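Local coordinates for putative sugar binding protein (Geobacillus stearothermophilus, PDB 6GT9) that binds galactose and probably glucose, and probably serves a three-component sensing system for galactan utilization, at residues I66-A71 with L77-K82; I158-L163 with L170-F175; L223-V228 with T241-F246. All blocks are in the same frame, centred on the assembly; numbering follows the deposited sequence.

Contact 1: I66-A71 with L77-K82; sequences IGPRQA and LRILKK
Ile79, on the helix, meets the loop residues Ile66, Gly67 and Pro68 through its two methyl-bearing branches, by van der Waals packing partly on apolar side chains and partly on main chain. In the contact between aliphatic side chains, the branch methyls face each other: Ile66 CG2 lies 3.7 Å from Ile79 CG2, the two side chains running at a slant to one another. The longer branch of Ile79 is directed by CG1 lying anti to the carbonyl carbon (chi1 -68°) and by an extended chi2 of 170°, and it carries CD1 out to the loop.

A second kind of contact sets that methyl against main chain. Ile79 CD1 rests 3.4 Å from Gly67 C, and the same CD1 is 3.5 Å from Pro68 N, so it sits against the peptide joining the two residues. The proline ring adds to this surface, with Pro68 CD 3.8 Å from Ile79 CD1.

The helix thus folds back on the loop leading into it, closing the beta-alpha turn between strand 62-65 and helix 73-85 in the parallel-sheet lobe of this periplasmic-binding-protein fold. The Pro68 side chain is about 7 Å from that of galactose-binding Glu38. Strand 32-36 packs against both partners: Ile66 touches Val34 and Ile79 touches Val36, while Leu80 and Leu77 turn to Phe101 of helix 98-110.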
ATOM      1  N   ILE A  66     -13.284   9.616  -3.985  1.00 20.35           N
ATOM      2  CA  ILE A  66     -12.867  10.530  -5.050  1.00 23.26           C
ATOM      3  C   ILE A  66     -11.356  10.459  -5.175  1.00 23.14           C
ATOM      4  O   ILE A  66     -10.641  10.759  -4.214  1.00 22.48           O
ATOM      5  CB  ILE A  66     -13.289  11.986  -4.784  1.00 24.00           C
ATOM      6  CG1 ILE A  66     -14.776  12.082  -4.442  1.00 27.91           C
ATOM      7  CG2 ILE A  66     -12.965  12.847  -5.984  1.00 22.54           C
ATOM      8  CD1 ILE A  66     -15.182  13.428  -3.910  1.00 26.50           C
ATOM      9  N   GLY A  67     -10.867  10.103  -6.360  1.00 20.99           N
ATOM     10  CA  GLY A  67      -9.454   9.897  -6.558  1.00 22.57           C
ATOM     11  C   GLY A  67      -9.033   9.934  -8.014  1.00 27.33           C
ATOM     12  O   GLY A  67      -9.861   9.927  -8.935  1.00 25.50           O
ATOM     13  N   PRO A  68      -7.722   9.988  -8.242  1.00 25.24           N
ATOM     14  CA  PRO A  68      -7.209  10.024  -9.621  1.00 27.32           C
ATOM     15  C   PRO A  68      -7.548   8.752 -10.384  1.00 26.17           C
ATOM     16  O   PRO A  68      -7.468   7.640  -9.855  1.00 22.25           O
ATOM     17  CB  PRO A  68      -5.692  10.170  -9.436  1.00 24.71           C
ATOM     18  CG  PRO A  68      -5.488  10.578  -7.972  1.00 24.77           C
ATOM     19  CD  PRO A  68      -6.654  10.026  -7.226  1.00 22.47           C
ATOM     20  N   ARG A  69      -7.904   8.911 -11.658  1.00 28.30           N
ATOM     21  CA  ARG A  69      -8.077   7.718 -12.478  1.00 27.16           C
ATOM     22  C   ARG A  69      -6.748   7.009 -12.678  1.00 23.51           C
ATOM     23  O   ARG A  69      -6.708   5.779 -12.777  1.00 24.56           O
ATOM     24  CB  ARG A  69      -8.699   8.068 -13.830  1.00 33.85           C
ATOM     25  CG  ARG A  69      -9.211   6.847 -14.593  1.00 34.01           C
ATOM     26  CD  ARG A  69      -9.618   7.249 -15.979  1.00 44.60           C
ATOM     27  NE  ARG A  69     -10.184   8.581 -15.899  1.00 45.74           N
ATOM     28  CZ  ARG A  69     -10.048   9.509 -16.830  1.00 42.91           C
ATOM     29  NH1 ARG A  69      -9.361   9.245 -17.939  1.00 40.16           N
ATOM     30  NH2 ARG A  69     -10.599  10.703 -16.638  1.00 40.10           N
ATOM     31  N   GLN A  70      -5.660   7.772 -12.709  1.00 23.09           N
ATOM     32  CA  GLN A  70      -4.306   7.255 -12.849  1.00 27.57           C
ATOM     33  C   GLN A  70      -3.465   7.887 -11.747  1.00 28.19           C
ATOM     34  O   GLN A  70      -3.441   9.117 -11.621  1.00 27.59           O
ATOM     35  CB  GLN A  70      -3.758   7.592 -14.242  1.00 27.61           C
ATOM     36  CG  GLN A  70      -2.623   6.727 -14.698  1.00 31.06           C
ATOM     37  CD  GLN A  70      -2.393   6.833 -16.194  1.00 34.13           C
ATOM     38  OE1 GLN A  70      -2.533   5.850 -16.924  1.00 32.54           O
ATOM     39  NE2 GLN A  70      -2.046   8.027 -16.656  1.00 29.85           N
ATOM     40  N   ALA A  71      -2.801   7.058 -10.936  1.00 26.46           N
ATOM     41  CA  ALA A  71      -2.058   7.570  -9.784  1.00 26.45           C
ATOM     42  C   ALA A  71      -1.104   8.674 -10.215  1.00 27.75           C
ATOM     43  O   ALA A  71      -0.375   8.532 -11.193  1.00 23.60           O
ATOM     44  CB  ALA A  71      -1.285   6.443  -9.089  1.00 24.37           C
ATOM     45  N   LEU A  77      -3.148  15.787  -5.195  1.00 20.73           N
ATOM     46  CA  LEU A  77      -3.189  16.992  -4.439  1.00 19.41           C
ATOM     47  C   LEU A  77      -4.296  17.933  -4.895  1.00 20.22           C
ATOM     48  O   LEU A  77      -4.806  18.662  -4.122  1.00 20.48           O
ATOM     49  CB  LEU A  77      -1.879  17.718  -4.465  1.00 20.02           C
ATOM     50  CG  LEU A  77      -0.711  16.990  -3.862  1.00 23.67           C
ATOM     51  CD1 LEU A  77       0.536  17.790  -4.097  1.00 26.94           C
ATOM     52  CD2 LEU A  77      -0.920  16.709  -2.389  1.00 22.84           C
ATOM     53  N   ARG A  78      -4.661  17.908  -6.150  1.00 19.29           N
ATOM     54  CA  ARG A  78      -5.733  18.780  -6.631  1.00 21.36           C
ATOM     55  C   ARG A  78      -7.080  18.334  -6.079  1.00 23.38           C
ATOM     56  O   ARG A  78      -7.932  19.169  -5.739  1.00 25.01           O
ATOM     57  CB  ARG A  78      -5.751  18.792  -8.167  1.00 21.36           C
ATOM     58  CG  ARG A  78      -6.805  19.686  -8.782  1.00 22.80           C
ATOM     59  CD  ARG A  78      -6.921  19.426 -10.306  1.00 32.18           C
ATOM     60  NE  ARG A  78      -7.538  18.126 -10.564  1.00 30.34           N
ATOM     61  CZ  ARG A  78      -8.842  17.886 -10.421  1.00 34.47           C
ATOM     62  NH1 ARG A  78      -9.667  18.861 -10.041  1.00 32.50           N
ATOM     63  NH2 ARG A  78      -9.325  16.672 -10.665  1.00 35.86           N
ATOM     64  N   ILE A  79      -7.280  17.020  -5.969  1.00 21.40           N
ATOM     65  CA  ILE A  79      -8.524  16.474  -5.435  1.00 20.36           C
ATOM     66  C   ILE A  79      -8.654  16.788  -3.952  1.00 21.61           C
ATOM     67  O   ILE A  79      -9.749  17.109  -3.464  1.00 19.18           O
ATOM     68  CB  ILE A  79      -8.586  14.964  -5.712  1.00 29.06           C
ATOM     69  CG1 ILE A  79      -8.733  14.727  -7.223  1.00 26.14           C
ATOM     70  CG2 ILE A  79      -9.700  14.312  -4.912  1.00 25.85           C
ATOM     71  CD1 ILE A  79      -8.566  13.292  -7.625  1.00 26.10           C
ATOM     72  N   LEU A  80      -7.543  16.727  -3.214  1.00 20.41           N
ATOM     73  CA  LEU A  80      -7.573  17.102  -1.800  1.00 20.19           C
ATOM     74  C   LEU A  80      -8.012  18.547  -1.625  1.00 23.52           C
ATOM     75  O   LEU A  80      -8.871  18.851  -0.793  1.00 22.21           O
ATOM     76  CB  LEU A  80      -6.203  16.895  -1.157  1.00 15.58           C
ATOM     77  CG  LEU A  80      -5.808  15.427  -1.018  1.00 23.78           C
ATOM     78  CD1 LEU A  80      -4.408  15.290  -0.448  1.00 26.32           C
ATOM     79  CD2 LEU A  80      -6.825  14.728  -0.144  1.00 21.12           C
ATOM     80  N   LYS A  81      -7.419  19.459  -2.395  1.00 21.82           N
ATOM     81  CA  LYS A  81      -7.789  20.863  -2.250  1.00 25.20           C
ATOM     82  C   LYS A  81      -9.220  21.113  -2.700  1.00 26.86           C
ATOM     83  O   LYS A  81      -9.918  21.943  -2.106  1.00 27.65           O
ATOM     84  CB  LYS A  81      -6.809  21.734  -3.027  1.00 28.74           C
ATOM     85  CG  LYS A  81      -5.371  21.567  -2.541  1.00 27.78           C
ATOM     86  CD  LYS A  81      -4.413  22.379  -3.387  1.00 33.95           C
ATOM     87  CE  LYS A  81      -2.979  22.190  -2.948  1.00 40.62           C
ATOM     88  NZ  LYS A  81      -2.081  23.211  -3.563  1.00 44.13           N
ATOM     89  N   LYS A  82      -9.678  20.397  -3.728  1.00 25.44           N
ATOM     90  CA  LYS A  82     -11.044  20.579  -4.200  1.00 27.31           C
ATOM     91  C   LYS A  82     -12.057  20.157  -3.144  1.00 23.12           C
ATOM     92  O   LYS A  82     -13.076  20.837  -2.940  1.00 22.91           O
ATOM     93  CB  LYS A  82     -11.257  19.793  -5.494  1.00 24.59           C
ATOM     94  CG  LYS A  82     -12.534  20.150  -6.215  1.00 27.05           C
ATOM     95  CD  LYS A  82     -12.576  19.471  -7.568  1.00 26.07           C
ATOM     96  CE  LYS A  82     -13.910  19.720  -8.221  1.00 28.93           C
ATOM     97  NZ  LYS A  82     -14.216  21.168  -8.202  1.00 33.95           N
TER

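Contact 2: I158-L163 with L170-F175; sequences IITGSL and LRVRGF. With GAL (beta-D-galactopyranose), chain E.
Ile158 reaches helix 166-179 with both branches. Ile158 CG2 lies 4.3 Å from Val172 CG2, a loose apolar contact, while the other branch extends (chi2 180°) to bring Ile158 CD1 within 4.2 Å of Phe175 CD1. That methyl approaches the ring obliquely, and the two side chains pass in opposite directions; the ring of Phe175 also stacks with Tyr218. Ile159 turns from the helix to Asp224 and Val228 of helix 224-235. Strand and helix run nearly antiparallel, at 156°, with their axes 10.0 Å apart, as in the first half of a right-handed beta-alpha-beta crossover, here strand 154-160, helix 166-179 and strand 185-192.

At Thr160 the chain meets Val172 again, the side chains crossing at about a right angle. Thr160 OG1 is anti to the backbone N (chi1 -170°) and lies 3.7 Å from Val172 CG2; the hydroxyl is hydrogen-bonded to Thr220 OG1. Gly161 begins the loop, its N hydrogen-bonded to Gln168 OE1. Beside Val172, Arg171, extended from CG to NE, meets galactose at its guanidinium edge, with O1 near the plane: Arg171 NH1 donates to GAL O1 at 2.9 Å (N-H...O 151°), and Arg171 NH2 to GAL O2 at 3.1 Å, while Thr220 O and Asn135 OD1 also take hydrogen bonds from NH1 and NH2 respectively.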
ATOM      1  N   ILE A 158      13.950  -5.921  -7.083  1.00 21.02           N
ATOM      2  CA  ILE A 158      12.832  -5.299  -6.382  1.00 20.03           C
ATOM      3  C   ILE A 158      11.975  -4.585  -7.406  1.00 19.82           C
ATOM      4  O   ILE A 158      12.490  -3.831  -8.240  1.00 21.32           O
ATOM      5  CB  ILE A 158      13.296  -4.298  -5.309  1.00 20.26           C
ATOM      6  CG1 ILE A 158      14.083  -5.012  -4.219  1.00 18.28           C
ATOM      7  CG2 ILE A 158      12.080  -3.529  -4.723  1.00 19.36           C
ATOM      8  CD1 ILE A 158      14.589  -4.088  -3.103  1.00 22.05           C
ATOM      9  N   ILE A 159      10.679  -4.843  -7.363  1.00 18.90           N
ATOM     10  CA  ILE A 159       9.703  -4.031  -8.074  1.00 21.37           C
ATOM     11  C   ILE A 159       8.881  -3.285  -7.027  1.00 23.81           C
ATOM     12  O   ILE A 159       8.329  -3.892  -6.102  1.00 20.76           O
ATOM     13  CB  ILE A 159       8.856  -4.899  -9.014  1.00 20.20           C
ATOM     14  CG1 ILE A 159       9.812  -5.579 -10.007  1.00 21.57           C
ATOM     15  CG2 ILE A 159       7.808  -4.074  -9.730  1.00 24.25           C
ATOM     16  CD1 ILE A 159       9.159  -6.337 -11.082  1.00 28.67           C
ATOM     17  N   THR A 160       8.836  -1.962  -7.150  1.00 23.81           N
ATOM     18  CA  THR A 160       8.179  -1.109  -6.177  1.00 22.81           C
ATOM     19  C   THR A 160       7.168  -0.226  -6.903  1.00 22.15           C
ATOM     20  O   THR A 160       7.317   0.064  -8.092  1.00 20.51           O
ATOM     21  CB  THR A 160       9.220  -0.275  -5.389  1.00 24.43           C
ATOM     22  OG1 THR A 160       8.597   0.386  -4.281  1.00 24.82           O
ATOM     23  CG2 THR A 160       9.899   0.759  -6.279  1.00 24.78           C
ATOM     24  N   GLY A 161       6.120   0.178  -6.187  1.00 23.13           N
ATOM     25  CA  GLY A 161       5.086   0.993  -6.816  1.00 26.87           C
ATOM     26  C   GLY A 161       5.620   2.292  -7.391  1.00 23.93           C
ATOM     27  O   GLY A 161       5.243   2.696  -8.494  1.00 28.85           O
ATOM     28  N   SER A 162       6.502   2.964  -6.654  1.00 25.07           N
ATOM     29  CA  SER A 162       7.171   4.176  -7.111  1.00 25.69           C
ATOM     30  C   SER A 162       8.308   4.469  -6.148  1.00 24.44           C
ATOM     31  O   SER A 162       8.302   4.006  -5.007  1.00 24.87           O
ATOM     32  CB  SER A 162       6.208   5.373  -7.191  1.00 32.32           C
ATOM     33  OG  SER A 162       5.685   5.713  -5.921  1.00 26.52           O
ATOM     34  N   LEU A 163       9.273   5.262  -6.613  1.00 25.37           N
ATOM     35  CA  LEU A 163      10.419   5.635  -5.792  1.00 28.48           C
ATOM     36  C   LEU A 163      10.148   6.834  -4.899  1.00 32.55           C
ATOM     37  O   LEU A 163      10.974   7.134  -4.028  1.00 35.76           O
ATOM     38  CB  LEU A 163      11.625   5.945  -6.677  1.00 32.74           C
ATOM     39  CG  LEU A 163      12.108   4.760  -7.501  1.00 30.40           C
ATOM     40  CD1 LEU A 163      13.177   5.195  -8.495  1.00 40.68           C
ATOM     41  CD2 LEU A 163      12.620   3.665  -6.584  1.00 30.69           C
ATOM     42  N   LEU A 170       9.367   3.095   2.448  1.00 21.77           N
ATOM     43  CA  LEU A 170       9.562   2.456   3.745  1.00 23.96           C
ATOM     44  C   LEU A 170       9.631   0.935   3.620  1.00 21.48           C
ATOM     45  O   LEU A 170      10.418   0.292   4.326  1.00 21.80           O
ATOM     46  CB  LEU A 170       8.453   2.884   4.713  1.00 18.82           C
ATOM     47  CG  LEU A 170       8.519   4.318   5.253  1.00 26.23           C
ATOM     48  CD1 LEU A 170       7.254   4.640   6.058  1.00 25.79           C
ATOM     49  CD2 LEU A 170       9.741   4.519   6.134  1.00 25.40           C
ATOM     50  N   ARG A 171       8.826   0.340   2.730  1.00 20.58           N
ATOM     51  CA  ARG A 171       8.844  -1.117   2.561  1.00 19.36           C
ATOM     52  C   ARG A 171      10.129  -1.590   1.898  1.00 23.02           C
ATOM     53  O   ARG A 171      10.611  -2.697   2.180  1.00 19.99           O
ATOM     54  CB  ARG A 171       7.639  -1.576   1.740  1.00 21.32           C
ATOM     55  CG  ARG A 171       6.300  -1.319   2.409  1.00 22.51           C
ATOM     56  CD  ARG A 171       5.144  -1.467   1.424  1.00 17.55           C
ATOM     57  NE  ARG A 171       3.908  -0.986   2.034  1.00 20.34           N
ATOM     58  CZ  ARG A 171       2.703  -1.049   1.481  1.00 21.29           C
ATOM     59  NH1 ARG A 171       2.539  -1.573   0.269  1.00 14.03           N
ATOM     60  NH2 ARG A 171       1.660  -0.556   2.150  1.00 22.50           N
ATOM     61  N   VAL A 172      10.674  -0.788   0.984  1.00 23.03           N
ATOM     62  CA  VAL A 172      11.988  -1.094   0.431  1.00 22.49           C
ATOM     63  C   VAL A 172      13.052  -0.969   1.511  1.00 24.34           C
ATOM     64  O   VAL A 172      13.899  -1.858   1.685  1.00 23.74           O
ATOM     65  CB  VAL A 172      12.300  -0.174  -0.761  1.00 24.06           C
ATOM     66  CG1 VAL A 172      13.740  -0.360  -1.206  1.00 24.45           C
ATOM     67  CG2 VAL A 172      11.319  -0.422  -1.905  1.00 23.05           C
ATOM     68  N   ARG A 173      13.028   0.144   2.247  1.00 21.11           N
ATOM     69  CA  ARG A 173      14.087   0.423   3.209  1.00 27.03           C
ATOM     70  C   ARG A 173      14.092  -0.590   4.349  1.00 29.04           C
ATOM     71  O   ARG A 173      15.163  -1.008   4.807  1.00 27.53           O
ATOM     72  CB  ARG A 173      13.940   1.851   3.736  1.00 30.53           C
ATOM     73  CG  ARG A 173      15.051   2.275   4.683  1.00 37.07           C
ATOM     74  CD  ARG A 173      16.399   2.210   3.977  1.00 44.82           C
ATOM     75  NE  ARG A 173      17.504   2.143   4.929  1.00 52.07           N
ATOM     76  CZ  ARG A 173      18.042   3.204   5.523  1.00 57.21           C
ATOM     77  NH1 ARG A 173      17.572   4.421   5.268  1.00 57.76           N
ATOM     78  NH2 ARG A 173      19.041   3.045   6.383  1.00 57.92           N
ATOM     79  N   GLY A 174      12.910  -1.010   4.811  1.00 22.26           N
ATOM     80  CA  GLY A 174      12.858  -2.039   5.840  1.00 24.21           C
ATOM     81  C   GLY A 174      13.368  -3.384   5.347  1.00 24.98           C
ATOM     82  O   GLY A 174      14.045  -4.117   6.078  1.00 23.52           O
ATOM     83  N   PHE A 175      13.037  -3.733   4.102  1.00 22.04           N
ATOM     84  CA  PHE A 175      13.575  -4.949   3.495  1.00 24.80           C
ATOM     85  C   PHE A 175      15.094  -4.921   3.481  1.00 24.22           C
ATOM     86  O   PHE A 175      15.754  -5.882   3.896  1.00 28.52           O
ATOM     87  CB  PHE A 175      13.021  -5.084   2.072  1.00 21.34           C
ATOM     88  CG  PHE A 175      13.583  -6.250   1.290  1.00 22.09           C
ATOM     89  CD1 PHE A 175      14.732  -6.104   0.523  1.00 25.77           C
ATOM     90  CD2 PHE A 175      12.933  -7.477   1.287  1.00 20.94           C
ATOM     91  CE1 PHE A 175      15.239  -7.163  -0.220  1.00 22.73           C
ATOM     92  CE2 PHE A 175      13.442  -8.556   0.555  1.00 21.80           C
ATOM     93  CZ  PHE A 175      14.593  -8.392  -0.203  1.00 21.54           C
TER
HETATM   94  C1  GAL E 401      -0.724  -1.723  -1.749  1.00 16.19           C
HETATM   95  C2  GAL E 401      -0.627  -0.340  -1.137  1.00 17.95           C
HETATM   96  C3  GAL E 401      -1.661   0.623  -1.748  1.00 17.31           C
HETATM   97  C4  GAL E 401      -1.502   0.669  -3.259  1.00 16.41           C
HETATM   98  C5  GAL E 401      -1.515  -0.735  -3.840  1.00 20.18           C
HETATM   99  C6  GAL E 401      -1.174  -0.759  -5.331  1.00 19.10           C
HETATM  100  O1  GAL E 401       0.259  -2.566  -1.181  1.00 20.53           O
HETATM  101  O2  GAL E 401      -0.856  -0.389   0.279  1.00 16.36           O
HETATM  102  O3  GAL E 401      -1.424   1.920  -1.295  1.00 18.48           O
HETATM  103  O4  GAL E 401      -0.274   1.317  -3.609  1.00 18.15           O
HETATM  104  O5  GAL E 401      -0.544  -1.642  -3.178  1.00 19.67           O
HETATM  105  O6  GAL E 401      -1.554  -1.986  -5.915  1.00 20.40           O

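Contact 3: L223-V228 with T241-F246; sequences LDAIGV and TYIIGF
With chi1 at -56°, Ile243 sets CG1 anti to the carbonyl carbon and CG2 anti to the backbone N, so one branch is offered to each of two helix residues. Val228 answers with CG1 anti to its own backbone N (chi1 177°), and Val228 CG1 comes to 3.8 Å from Ile243 CD1 as the two side chains slide past each other in opposite directions. The other branch meets Ala225, whose CB is 3.8 Å from Ile243 CG2.

One methyl thus packs on two strand residues, for Ala225 CB is also 3.6 Å from Gly245 CA. Here the backbones come closest, 4.9 Å between Ala225 CA and Gly245 CA; with no side chain at Gly245, the Ala225 methyl rests directly on the strand backbone. Helix 224-235 and strand 242-246 follow strand 216-219 in a beta-alpha-beta unit of the Rossmann-like lobe, and Leu223, just ahead of the helix, touches the bound galactose.

Between the N-terminal end of the helix and the end of the strand sits a water that accepts from Ala225 N at 2.9 Å and from Phe246 N at 2.9 Å. Both being donors, these N-H groups cannot bond each other; the water supplies the acceptor they share, while close apolar packing makes the rest of the contact.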
ATOM      1  N   LEU A 223       0.014  -5.387  -6.816  1.00 19.29           N
ATOM      2  CA  LEU A 223      -0.005  -6.053  -8.116  1.00 17.58           C
ATOM      3  C   LEU A 223       1.382  -6.451  -8.608  1.00 22.05           C
ATOM      4  O   LEU A 223       1.498  -7.077  -9.671  1.00 19.94           O
ATOM      5  CB  LEU A 223      -0.688  -5.142  -9.152  1.00 17.97           C
ATOM      6  CG  LEU A 223      -2.107  -4.731  -8.753  1.00 19.54           C
ATOM      7  CD1 LEU A 223      -2.665  -3.638  -9.668  1.00 20.38           C
ATOM      8  CD2 LEU A 223      -3.035  -5.943  -8.724  1.00 18.85           C
ATOM      9  N   ASP A 224       2.436  -6.108  -7.867  1.00 16.51           N
ATOM     10  CA  ASP A 224       3.792  -6.315  -8.360  1.00 23.52           C
ATOM     11  C   ASP A 224       4.109  -7.796  -8.528  1.00 21.69           C
ATOM     12  O   ASP A 224       4.596  -8.223  -9.586  1.00 19.16           O
ATOM     13  CB  ASP A 224       4.787  -5.660  -7.409  1.00 20.93           C
ATOM     14  CG  ASP A 224       4.649  -4.170  -7.378  1.00 21.91           C
ATOM     15  OD1 ASP A 224       4.295  -3.593  -8.425  1.00 21.73           O
ATOM     16  OD2 ASP A 224       4.913  -3.571  -6.316  1.00 19.64           O
ATOM     17  N   ALA A 225       3.870  -8.594  -7.485  1.00 20.23           N
ATOM     18  CA  ALA A 225       4.230 -10.011  -7.560  1.00 20.87           C
ATOM     19  C   ALA A 225       3.362 -10.746  -8.573  1.00 22.81           C
ATOM     20  O   ALA A 225       3.785 -11.759  -9.145  1.00 21.11           O
ATOM     21  CB  ALA A 225       4.115 -10.652  -6.180  1.00 20.16           C
ATOM     22  N   ILE A 226       2.156 -10.240  -8.821  1.00 22.75           N
ATOM     23  CA  ILE A 226       1.336 -10.782  -9.895  1.00 21.08           C
ATOM     24  C   ILE A 226       2.001 -10.539 -11.243  1.00 22.25           C
ATOM     25  O   ILE A 226       2.065 -11.440 -12.089  1.00 22.31           O
ATOM     26  CB  ILE A 226      -0.076 -10.174  -9.833  1.00 24.82           C
ATOM     27  CG1 ILE A 226      -0.811 -10.699  -8.601  1.00 23.61           C
ATOM     28  CG2 ILE A 226      -0.852 -10.469 -11.129  1.00 26.35           C
ATOM     29  CD1 ILE A 226      -2.010  -9.844  -8.211  1.00 24.85           C
ATOM     30  N   GLY A 227       2.521  -9.327 -11.458  1.00 20.27           N
ATOM     31  CA  GLY A 227       3.242  -9.051 -12.691  1.00 21.39           C
ATOM     32  C   GLY A 227       4.477  -9.921 -12.845  1.00 23.76           C
ATOM     33  O   GLY A 227       4.744 -10.455 -13.925  1.00 26.04           O
ATOM     34  N   VAL A 228       5.232 -10.094 -11.762  1.00 20.46           N
ATOM     35  CA  VAL A 228       6.434 -10.923 -11.822  1.00 19.95           C
ATOM     36  C   VAL A 228       6.072 -12.372 -12.100  1.00 24.97           C
ATOM     37  O   VAL A 228       6.703 -13.033 -12.935  1.00 27.66           O
ATOM     38  CB  VAL A 228       7.236 -10.790 -10.521  1.00 19.93           C
ATOM     39  CG1 VAL A 228       8.464 -11.711 -10.567  1.00 19.60           C
ATOM     40  CG2 VAL A 228       7.626  -9.356 -10.296  1.00 17.77           C
ATOM     41  N   THR A 241      12.410 -19.493  -9.153  1.00 37.45           N
ATOM     42  CA  THR A 241      12.613 -18.104  -8.809  1.00 32.21           C
ATOM     43  C   THR A 241      11.784 -17.837  -7.576  1.00 29.49           C
ATOM     44  O   THR A 241      10.666 -18.186  -7.552  1.00 27.87           O
ATOM     45  CB  THR A 241      12.066 -17.245  -9.943  1.00 30.96           C
ATOM     46  OG1 THR A 241      12.809 -17.499 -11.108  1.00 32.33           O
ATOM     47  CG2 THR A 241      12.129 -15.791  -9.635  1.00 28.38           C
ATOM     48  N   TYR A 242      12.374 -17.214  -6.574  1.00 28.03           N
ATOM     49  CA  TYR A 242      11.689 -16.894  -5.327  1.00 24.05           C
ATOM     50  C   TYR A 242      10.967 -15.559  -5.473  1.00 21.90           C
ATOM     51  O   TYR A 242      11.574 -14.556  -5.853  1.00 24.78           O
ATOM     52  CB  TYR A 242      12.682 -16.839  -4.166  1.00 23.84           C
ATOM     53  CG  TYR A 242      12.065 -16.506  -2.818  1.00 23.14           C
ATOM     54  CD1 TYR A 242      11.576 -17.504  -1.985  1.00 23.32           C
ATOM     55  CD2 TYR A 242      11.980 -15.185  -2.377  1.00 24.01           C
ATOM     56  CE1 TYR A 242      11.006 -17.193  -0.746  1.00 25.06           C
ATOM     57  CE2 TYR A 242      11.417 -14.867  -1.142  1.00 23.48           C
ATOM     58  CZ  TYR A 242      10.931 -15.871  -0.333  1.00 24.04           C
ATOM     59  OH  TYR A 242      10.382 -15.555   0.902  1.00 23.70           O
ATOM     60  N   ILE A 243       9.674 -15.543  -5.170  1.00 21.05           N
ATOM     61  CA  ILE A 243       8.877 -14.316  -5.253  1.00 22.09           C
ATOM     62  C   ILE A 243       8.230 -14.063  -3.903  1.00 20.07           C
ATOM     63  O   ILE A 243       7.461 -14.901  -3.416  1.00 24.00           O
ATOM     64  CB  ILE A 243       7.795 -14.398  -6.337  1.00 21.03           C
ATOM     65  CG1 ILE A 243       8.410 -14.713  -7.691  1.00 17.47           C
ATOM     66  CG2 ILE A 243       7.036 -13.073  -6.418  1.00 17.67           C
ATOM     67  CD1 ILE A 243       7.369 -14.885  -8.781  1.00 21.88           C
ATOM     68  N   ILE A 244       8.498 -12.898  -3.317  1.00 20.58           N
ATOM     69  CA  ILE A 244       7.726 -12.421  -2.176  1.00 14.43           C
ATOM     70  C   ILE A 244       7.083 -11.096  -2.574  1.00 19.73           C
ATOM     71  O   ILE A 244       7.759 -10.194  -3.084  1.00 21.12           O
ATOM     72  CB  ILE A 244       8.576 -12.302  -0.890  1.00 16.40           C
ATOM     73  CG1 ILE A 244       7.700 -11.817   0.289  1.00 16.71           C
ATOM     74  CG2 ILE A 244       9.794 -11.429  -1.108  1.00 18.66           C
ATOM     75  CD1 ILE A 244       8.296 -12.047   1.687  1.00 19.60           C
ATOM     76  N   GLY A 245       5.771 -11.011  -2.408  1.00 18.61           N
ATOM     77  CA  GLY A 245       5.040  -9.800  -2.768  1.00 17.83           C
ATOM     78  C   GLY A 245       4.219  -9.243  -1.626  1.00 19.43           C
ATOM     79  O   GLY A 245       4.395  -9.653  -0.477  1.00 22.60           O
ATOM     80  N   PHE A 246       3.323  -8.298  -1.930  1.00 22.36           N
ATOM     81  CA  PHE A 246       2.462  -7.658  -0.948  1.00 21.27           C
ATOM     82  C   PHE A 246       0.998  -7.970  -1.225  1.00 19.23           C
ATOM     83  O   PHE A 246       0.586  -8.144  -2.374  1.00 20.11           O
ATOM     84  CB  PHE A 246       2.655  -6.128  -0.931  1.00 18.10           C
ATOM     85  CG  PHE A 246       3.452  -5.634   0.250  1.00 22.62           C
ATOM     86  CD1 PHE A 246       4.821  -5.830   0.307  1.00 20.35           C
ATOM     87  CD2 PHE A 246       2.822  -5.002   1.308  1.00 22.26           C
ATOM     88  CE1 PHE A 246       5.557  -5.387   1.383  1.00 22.35           C
ATOM     89  CE2 PHE A 246       3.549  -4.563   2.406  1.00 21.23           C
ATOM     90  CZ  PHE A 246       4.928  -4.762   2.440  1.00 20.14           C
TER
HETATM   91  O   HOH W   1       3.057  -7.971  -4.760  1.00 18.85           O

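The three contacts come in series along the chain, each pairing a helix with a strand or the loop that follows one. Contact 1 belongs to the lobe built on the parallel sheet that contains strands 62-65 and 32-36; contacts 2 and 3 share the mixed sheet of the other lobe. The centres of contacts 2 and 3 are about 13 Å apart and the two touch, Arg171 CD lying 3.5 Å from Phe246 CZ and Ile159 CD1 3.5 Å from Val228 CG2. Contact 1 is about 23 Å from contact 2 and about 28 Å from contact 3, centre to centre. Galactose joins the lobes, hydrogen-bonded by Arg171 and touched by Leu223 on one side, and hydrogen-bonded by Glu38, Asn42 and Asp119 from contact 1's lobe.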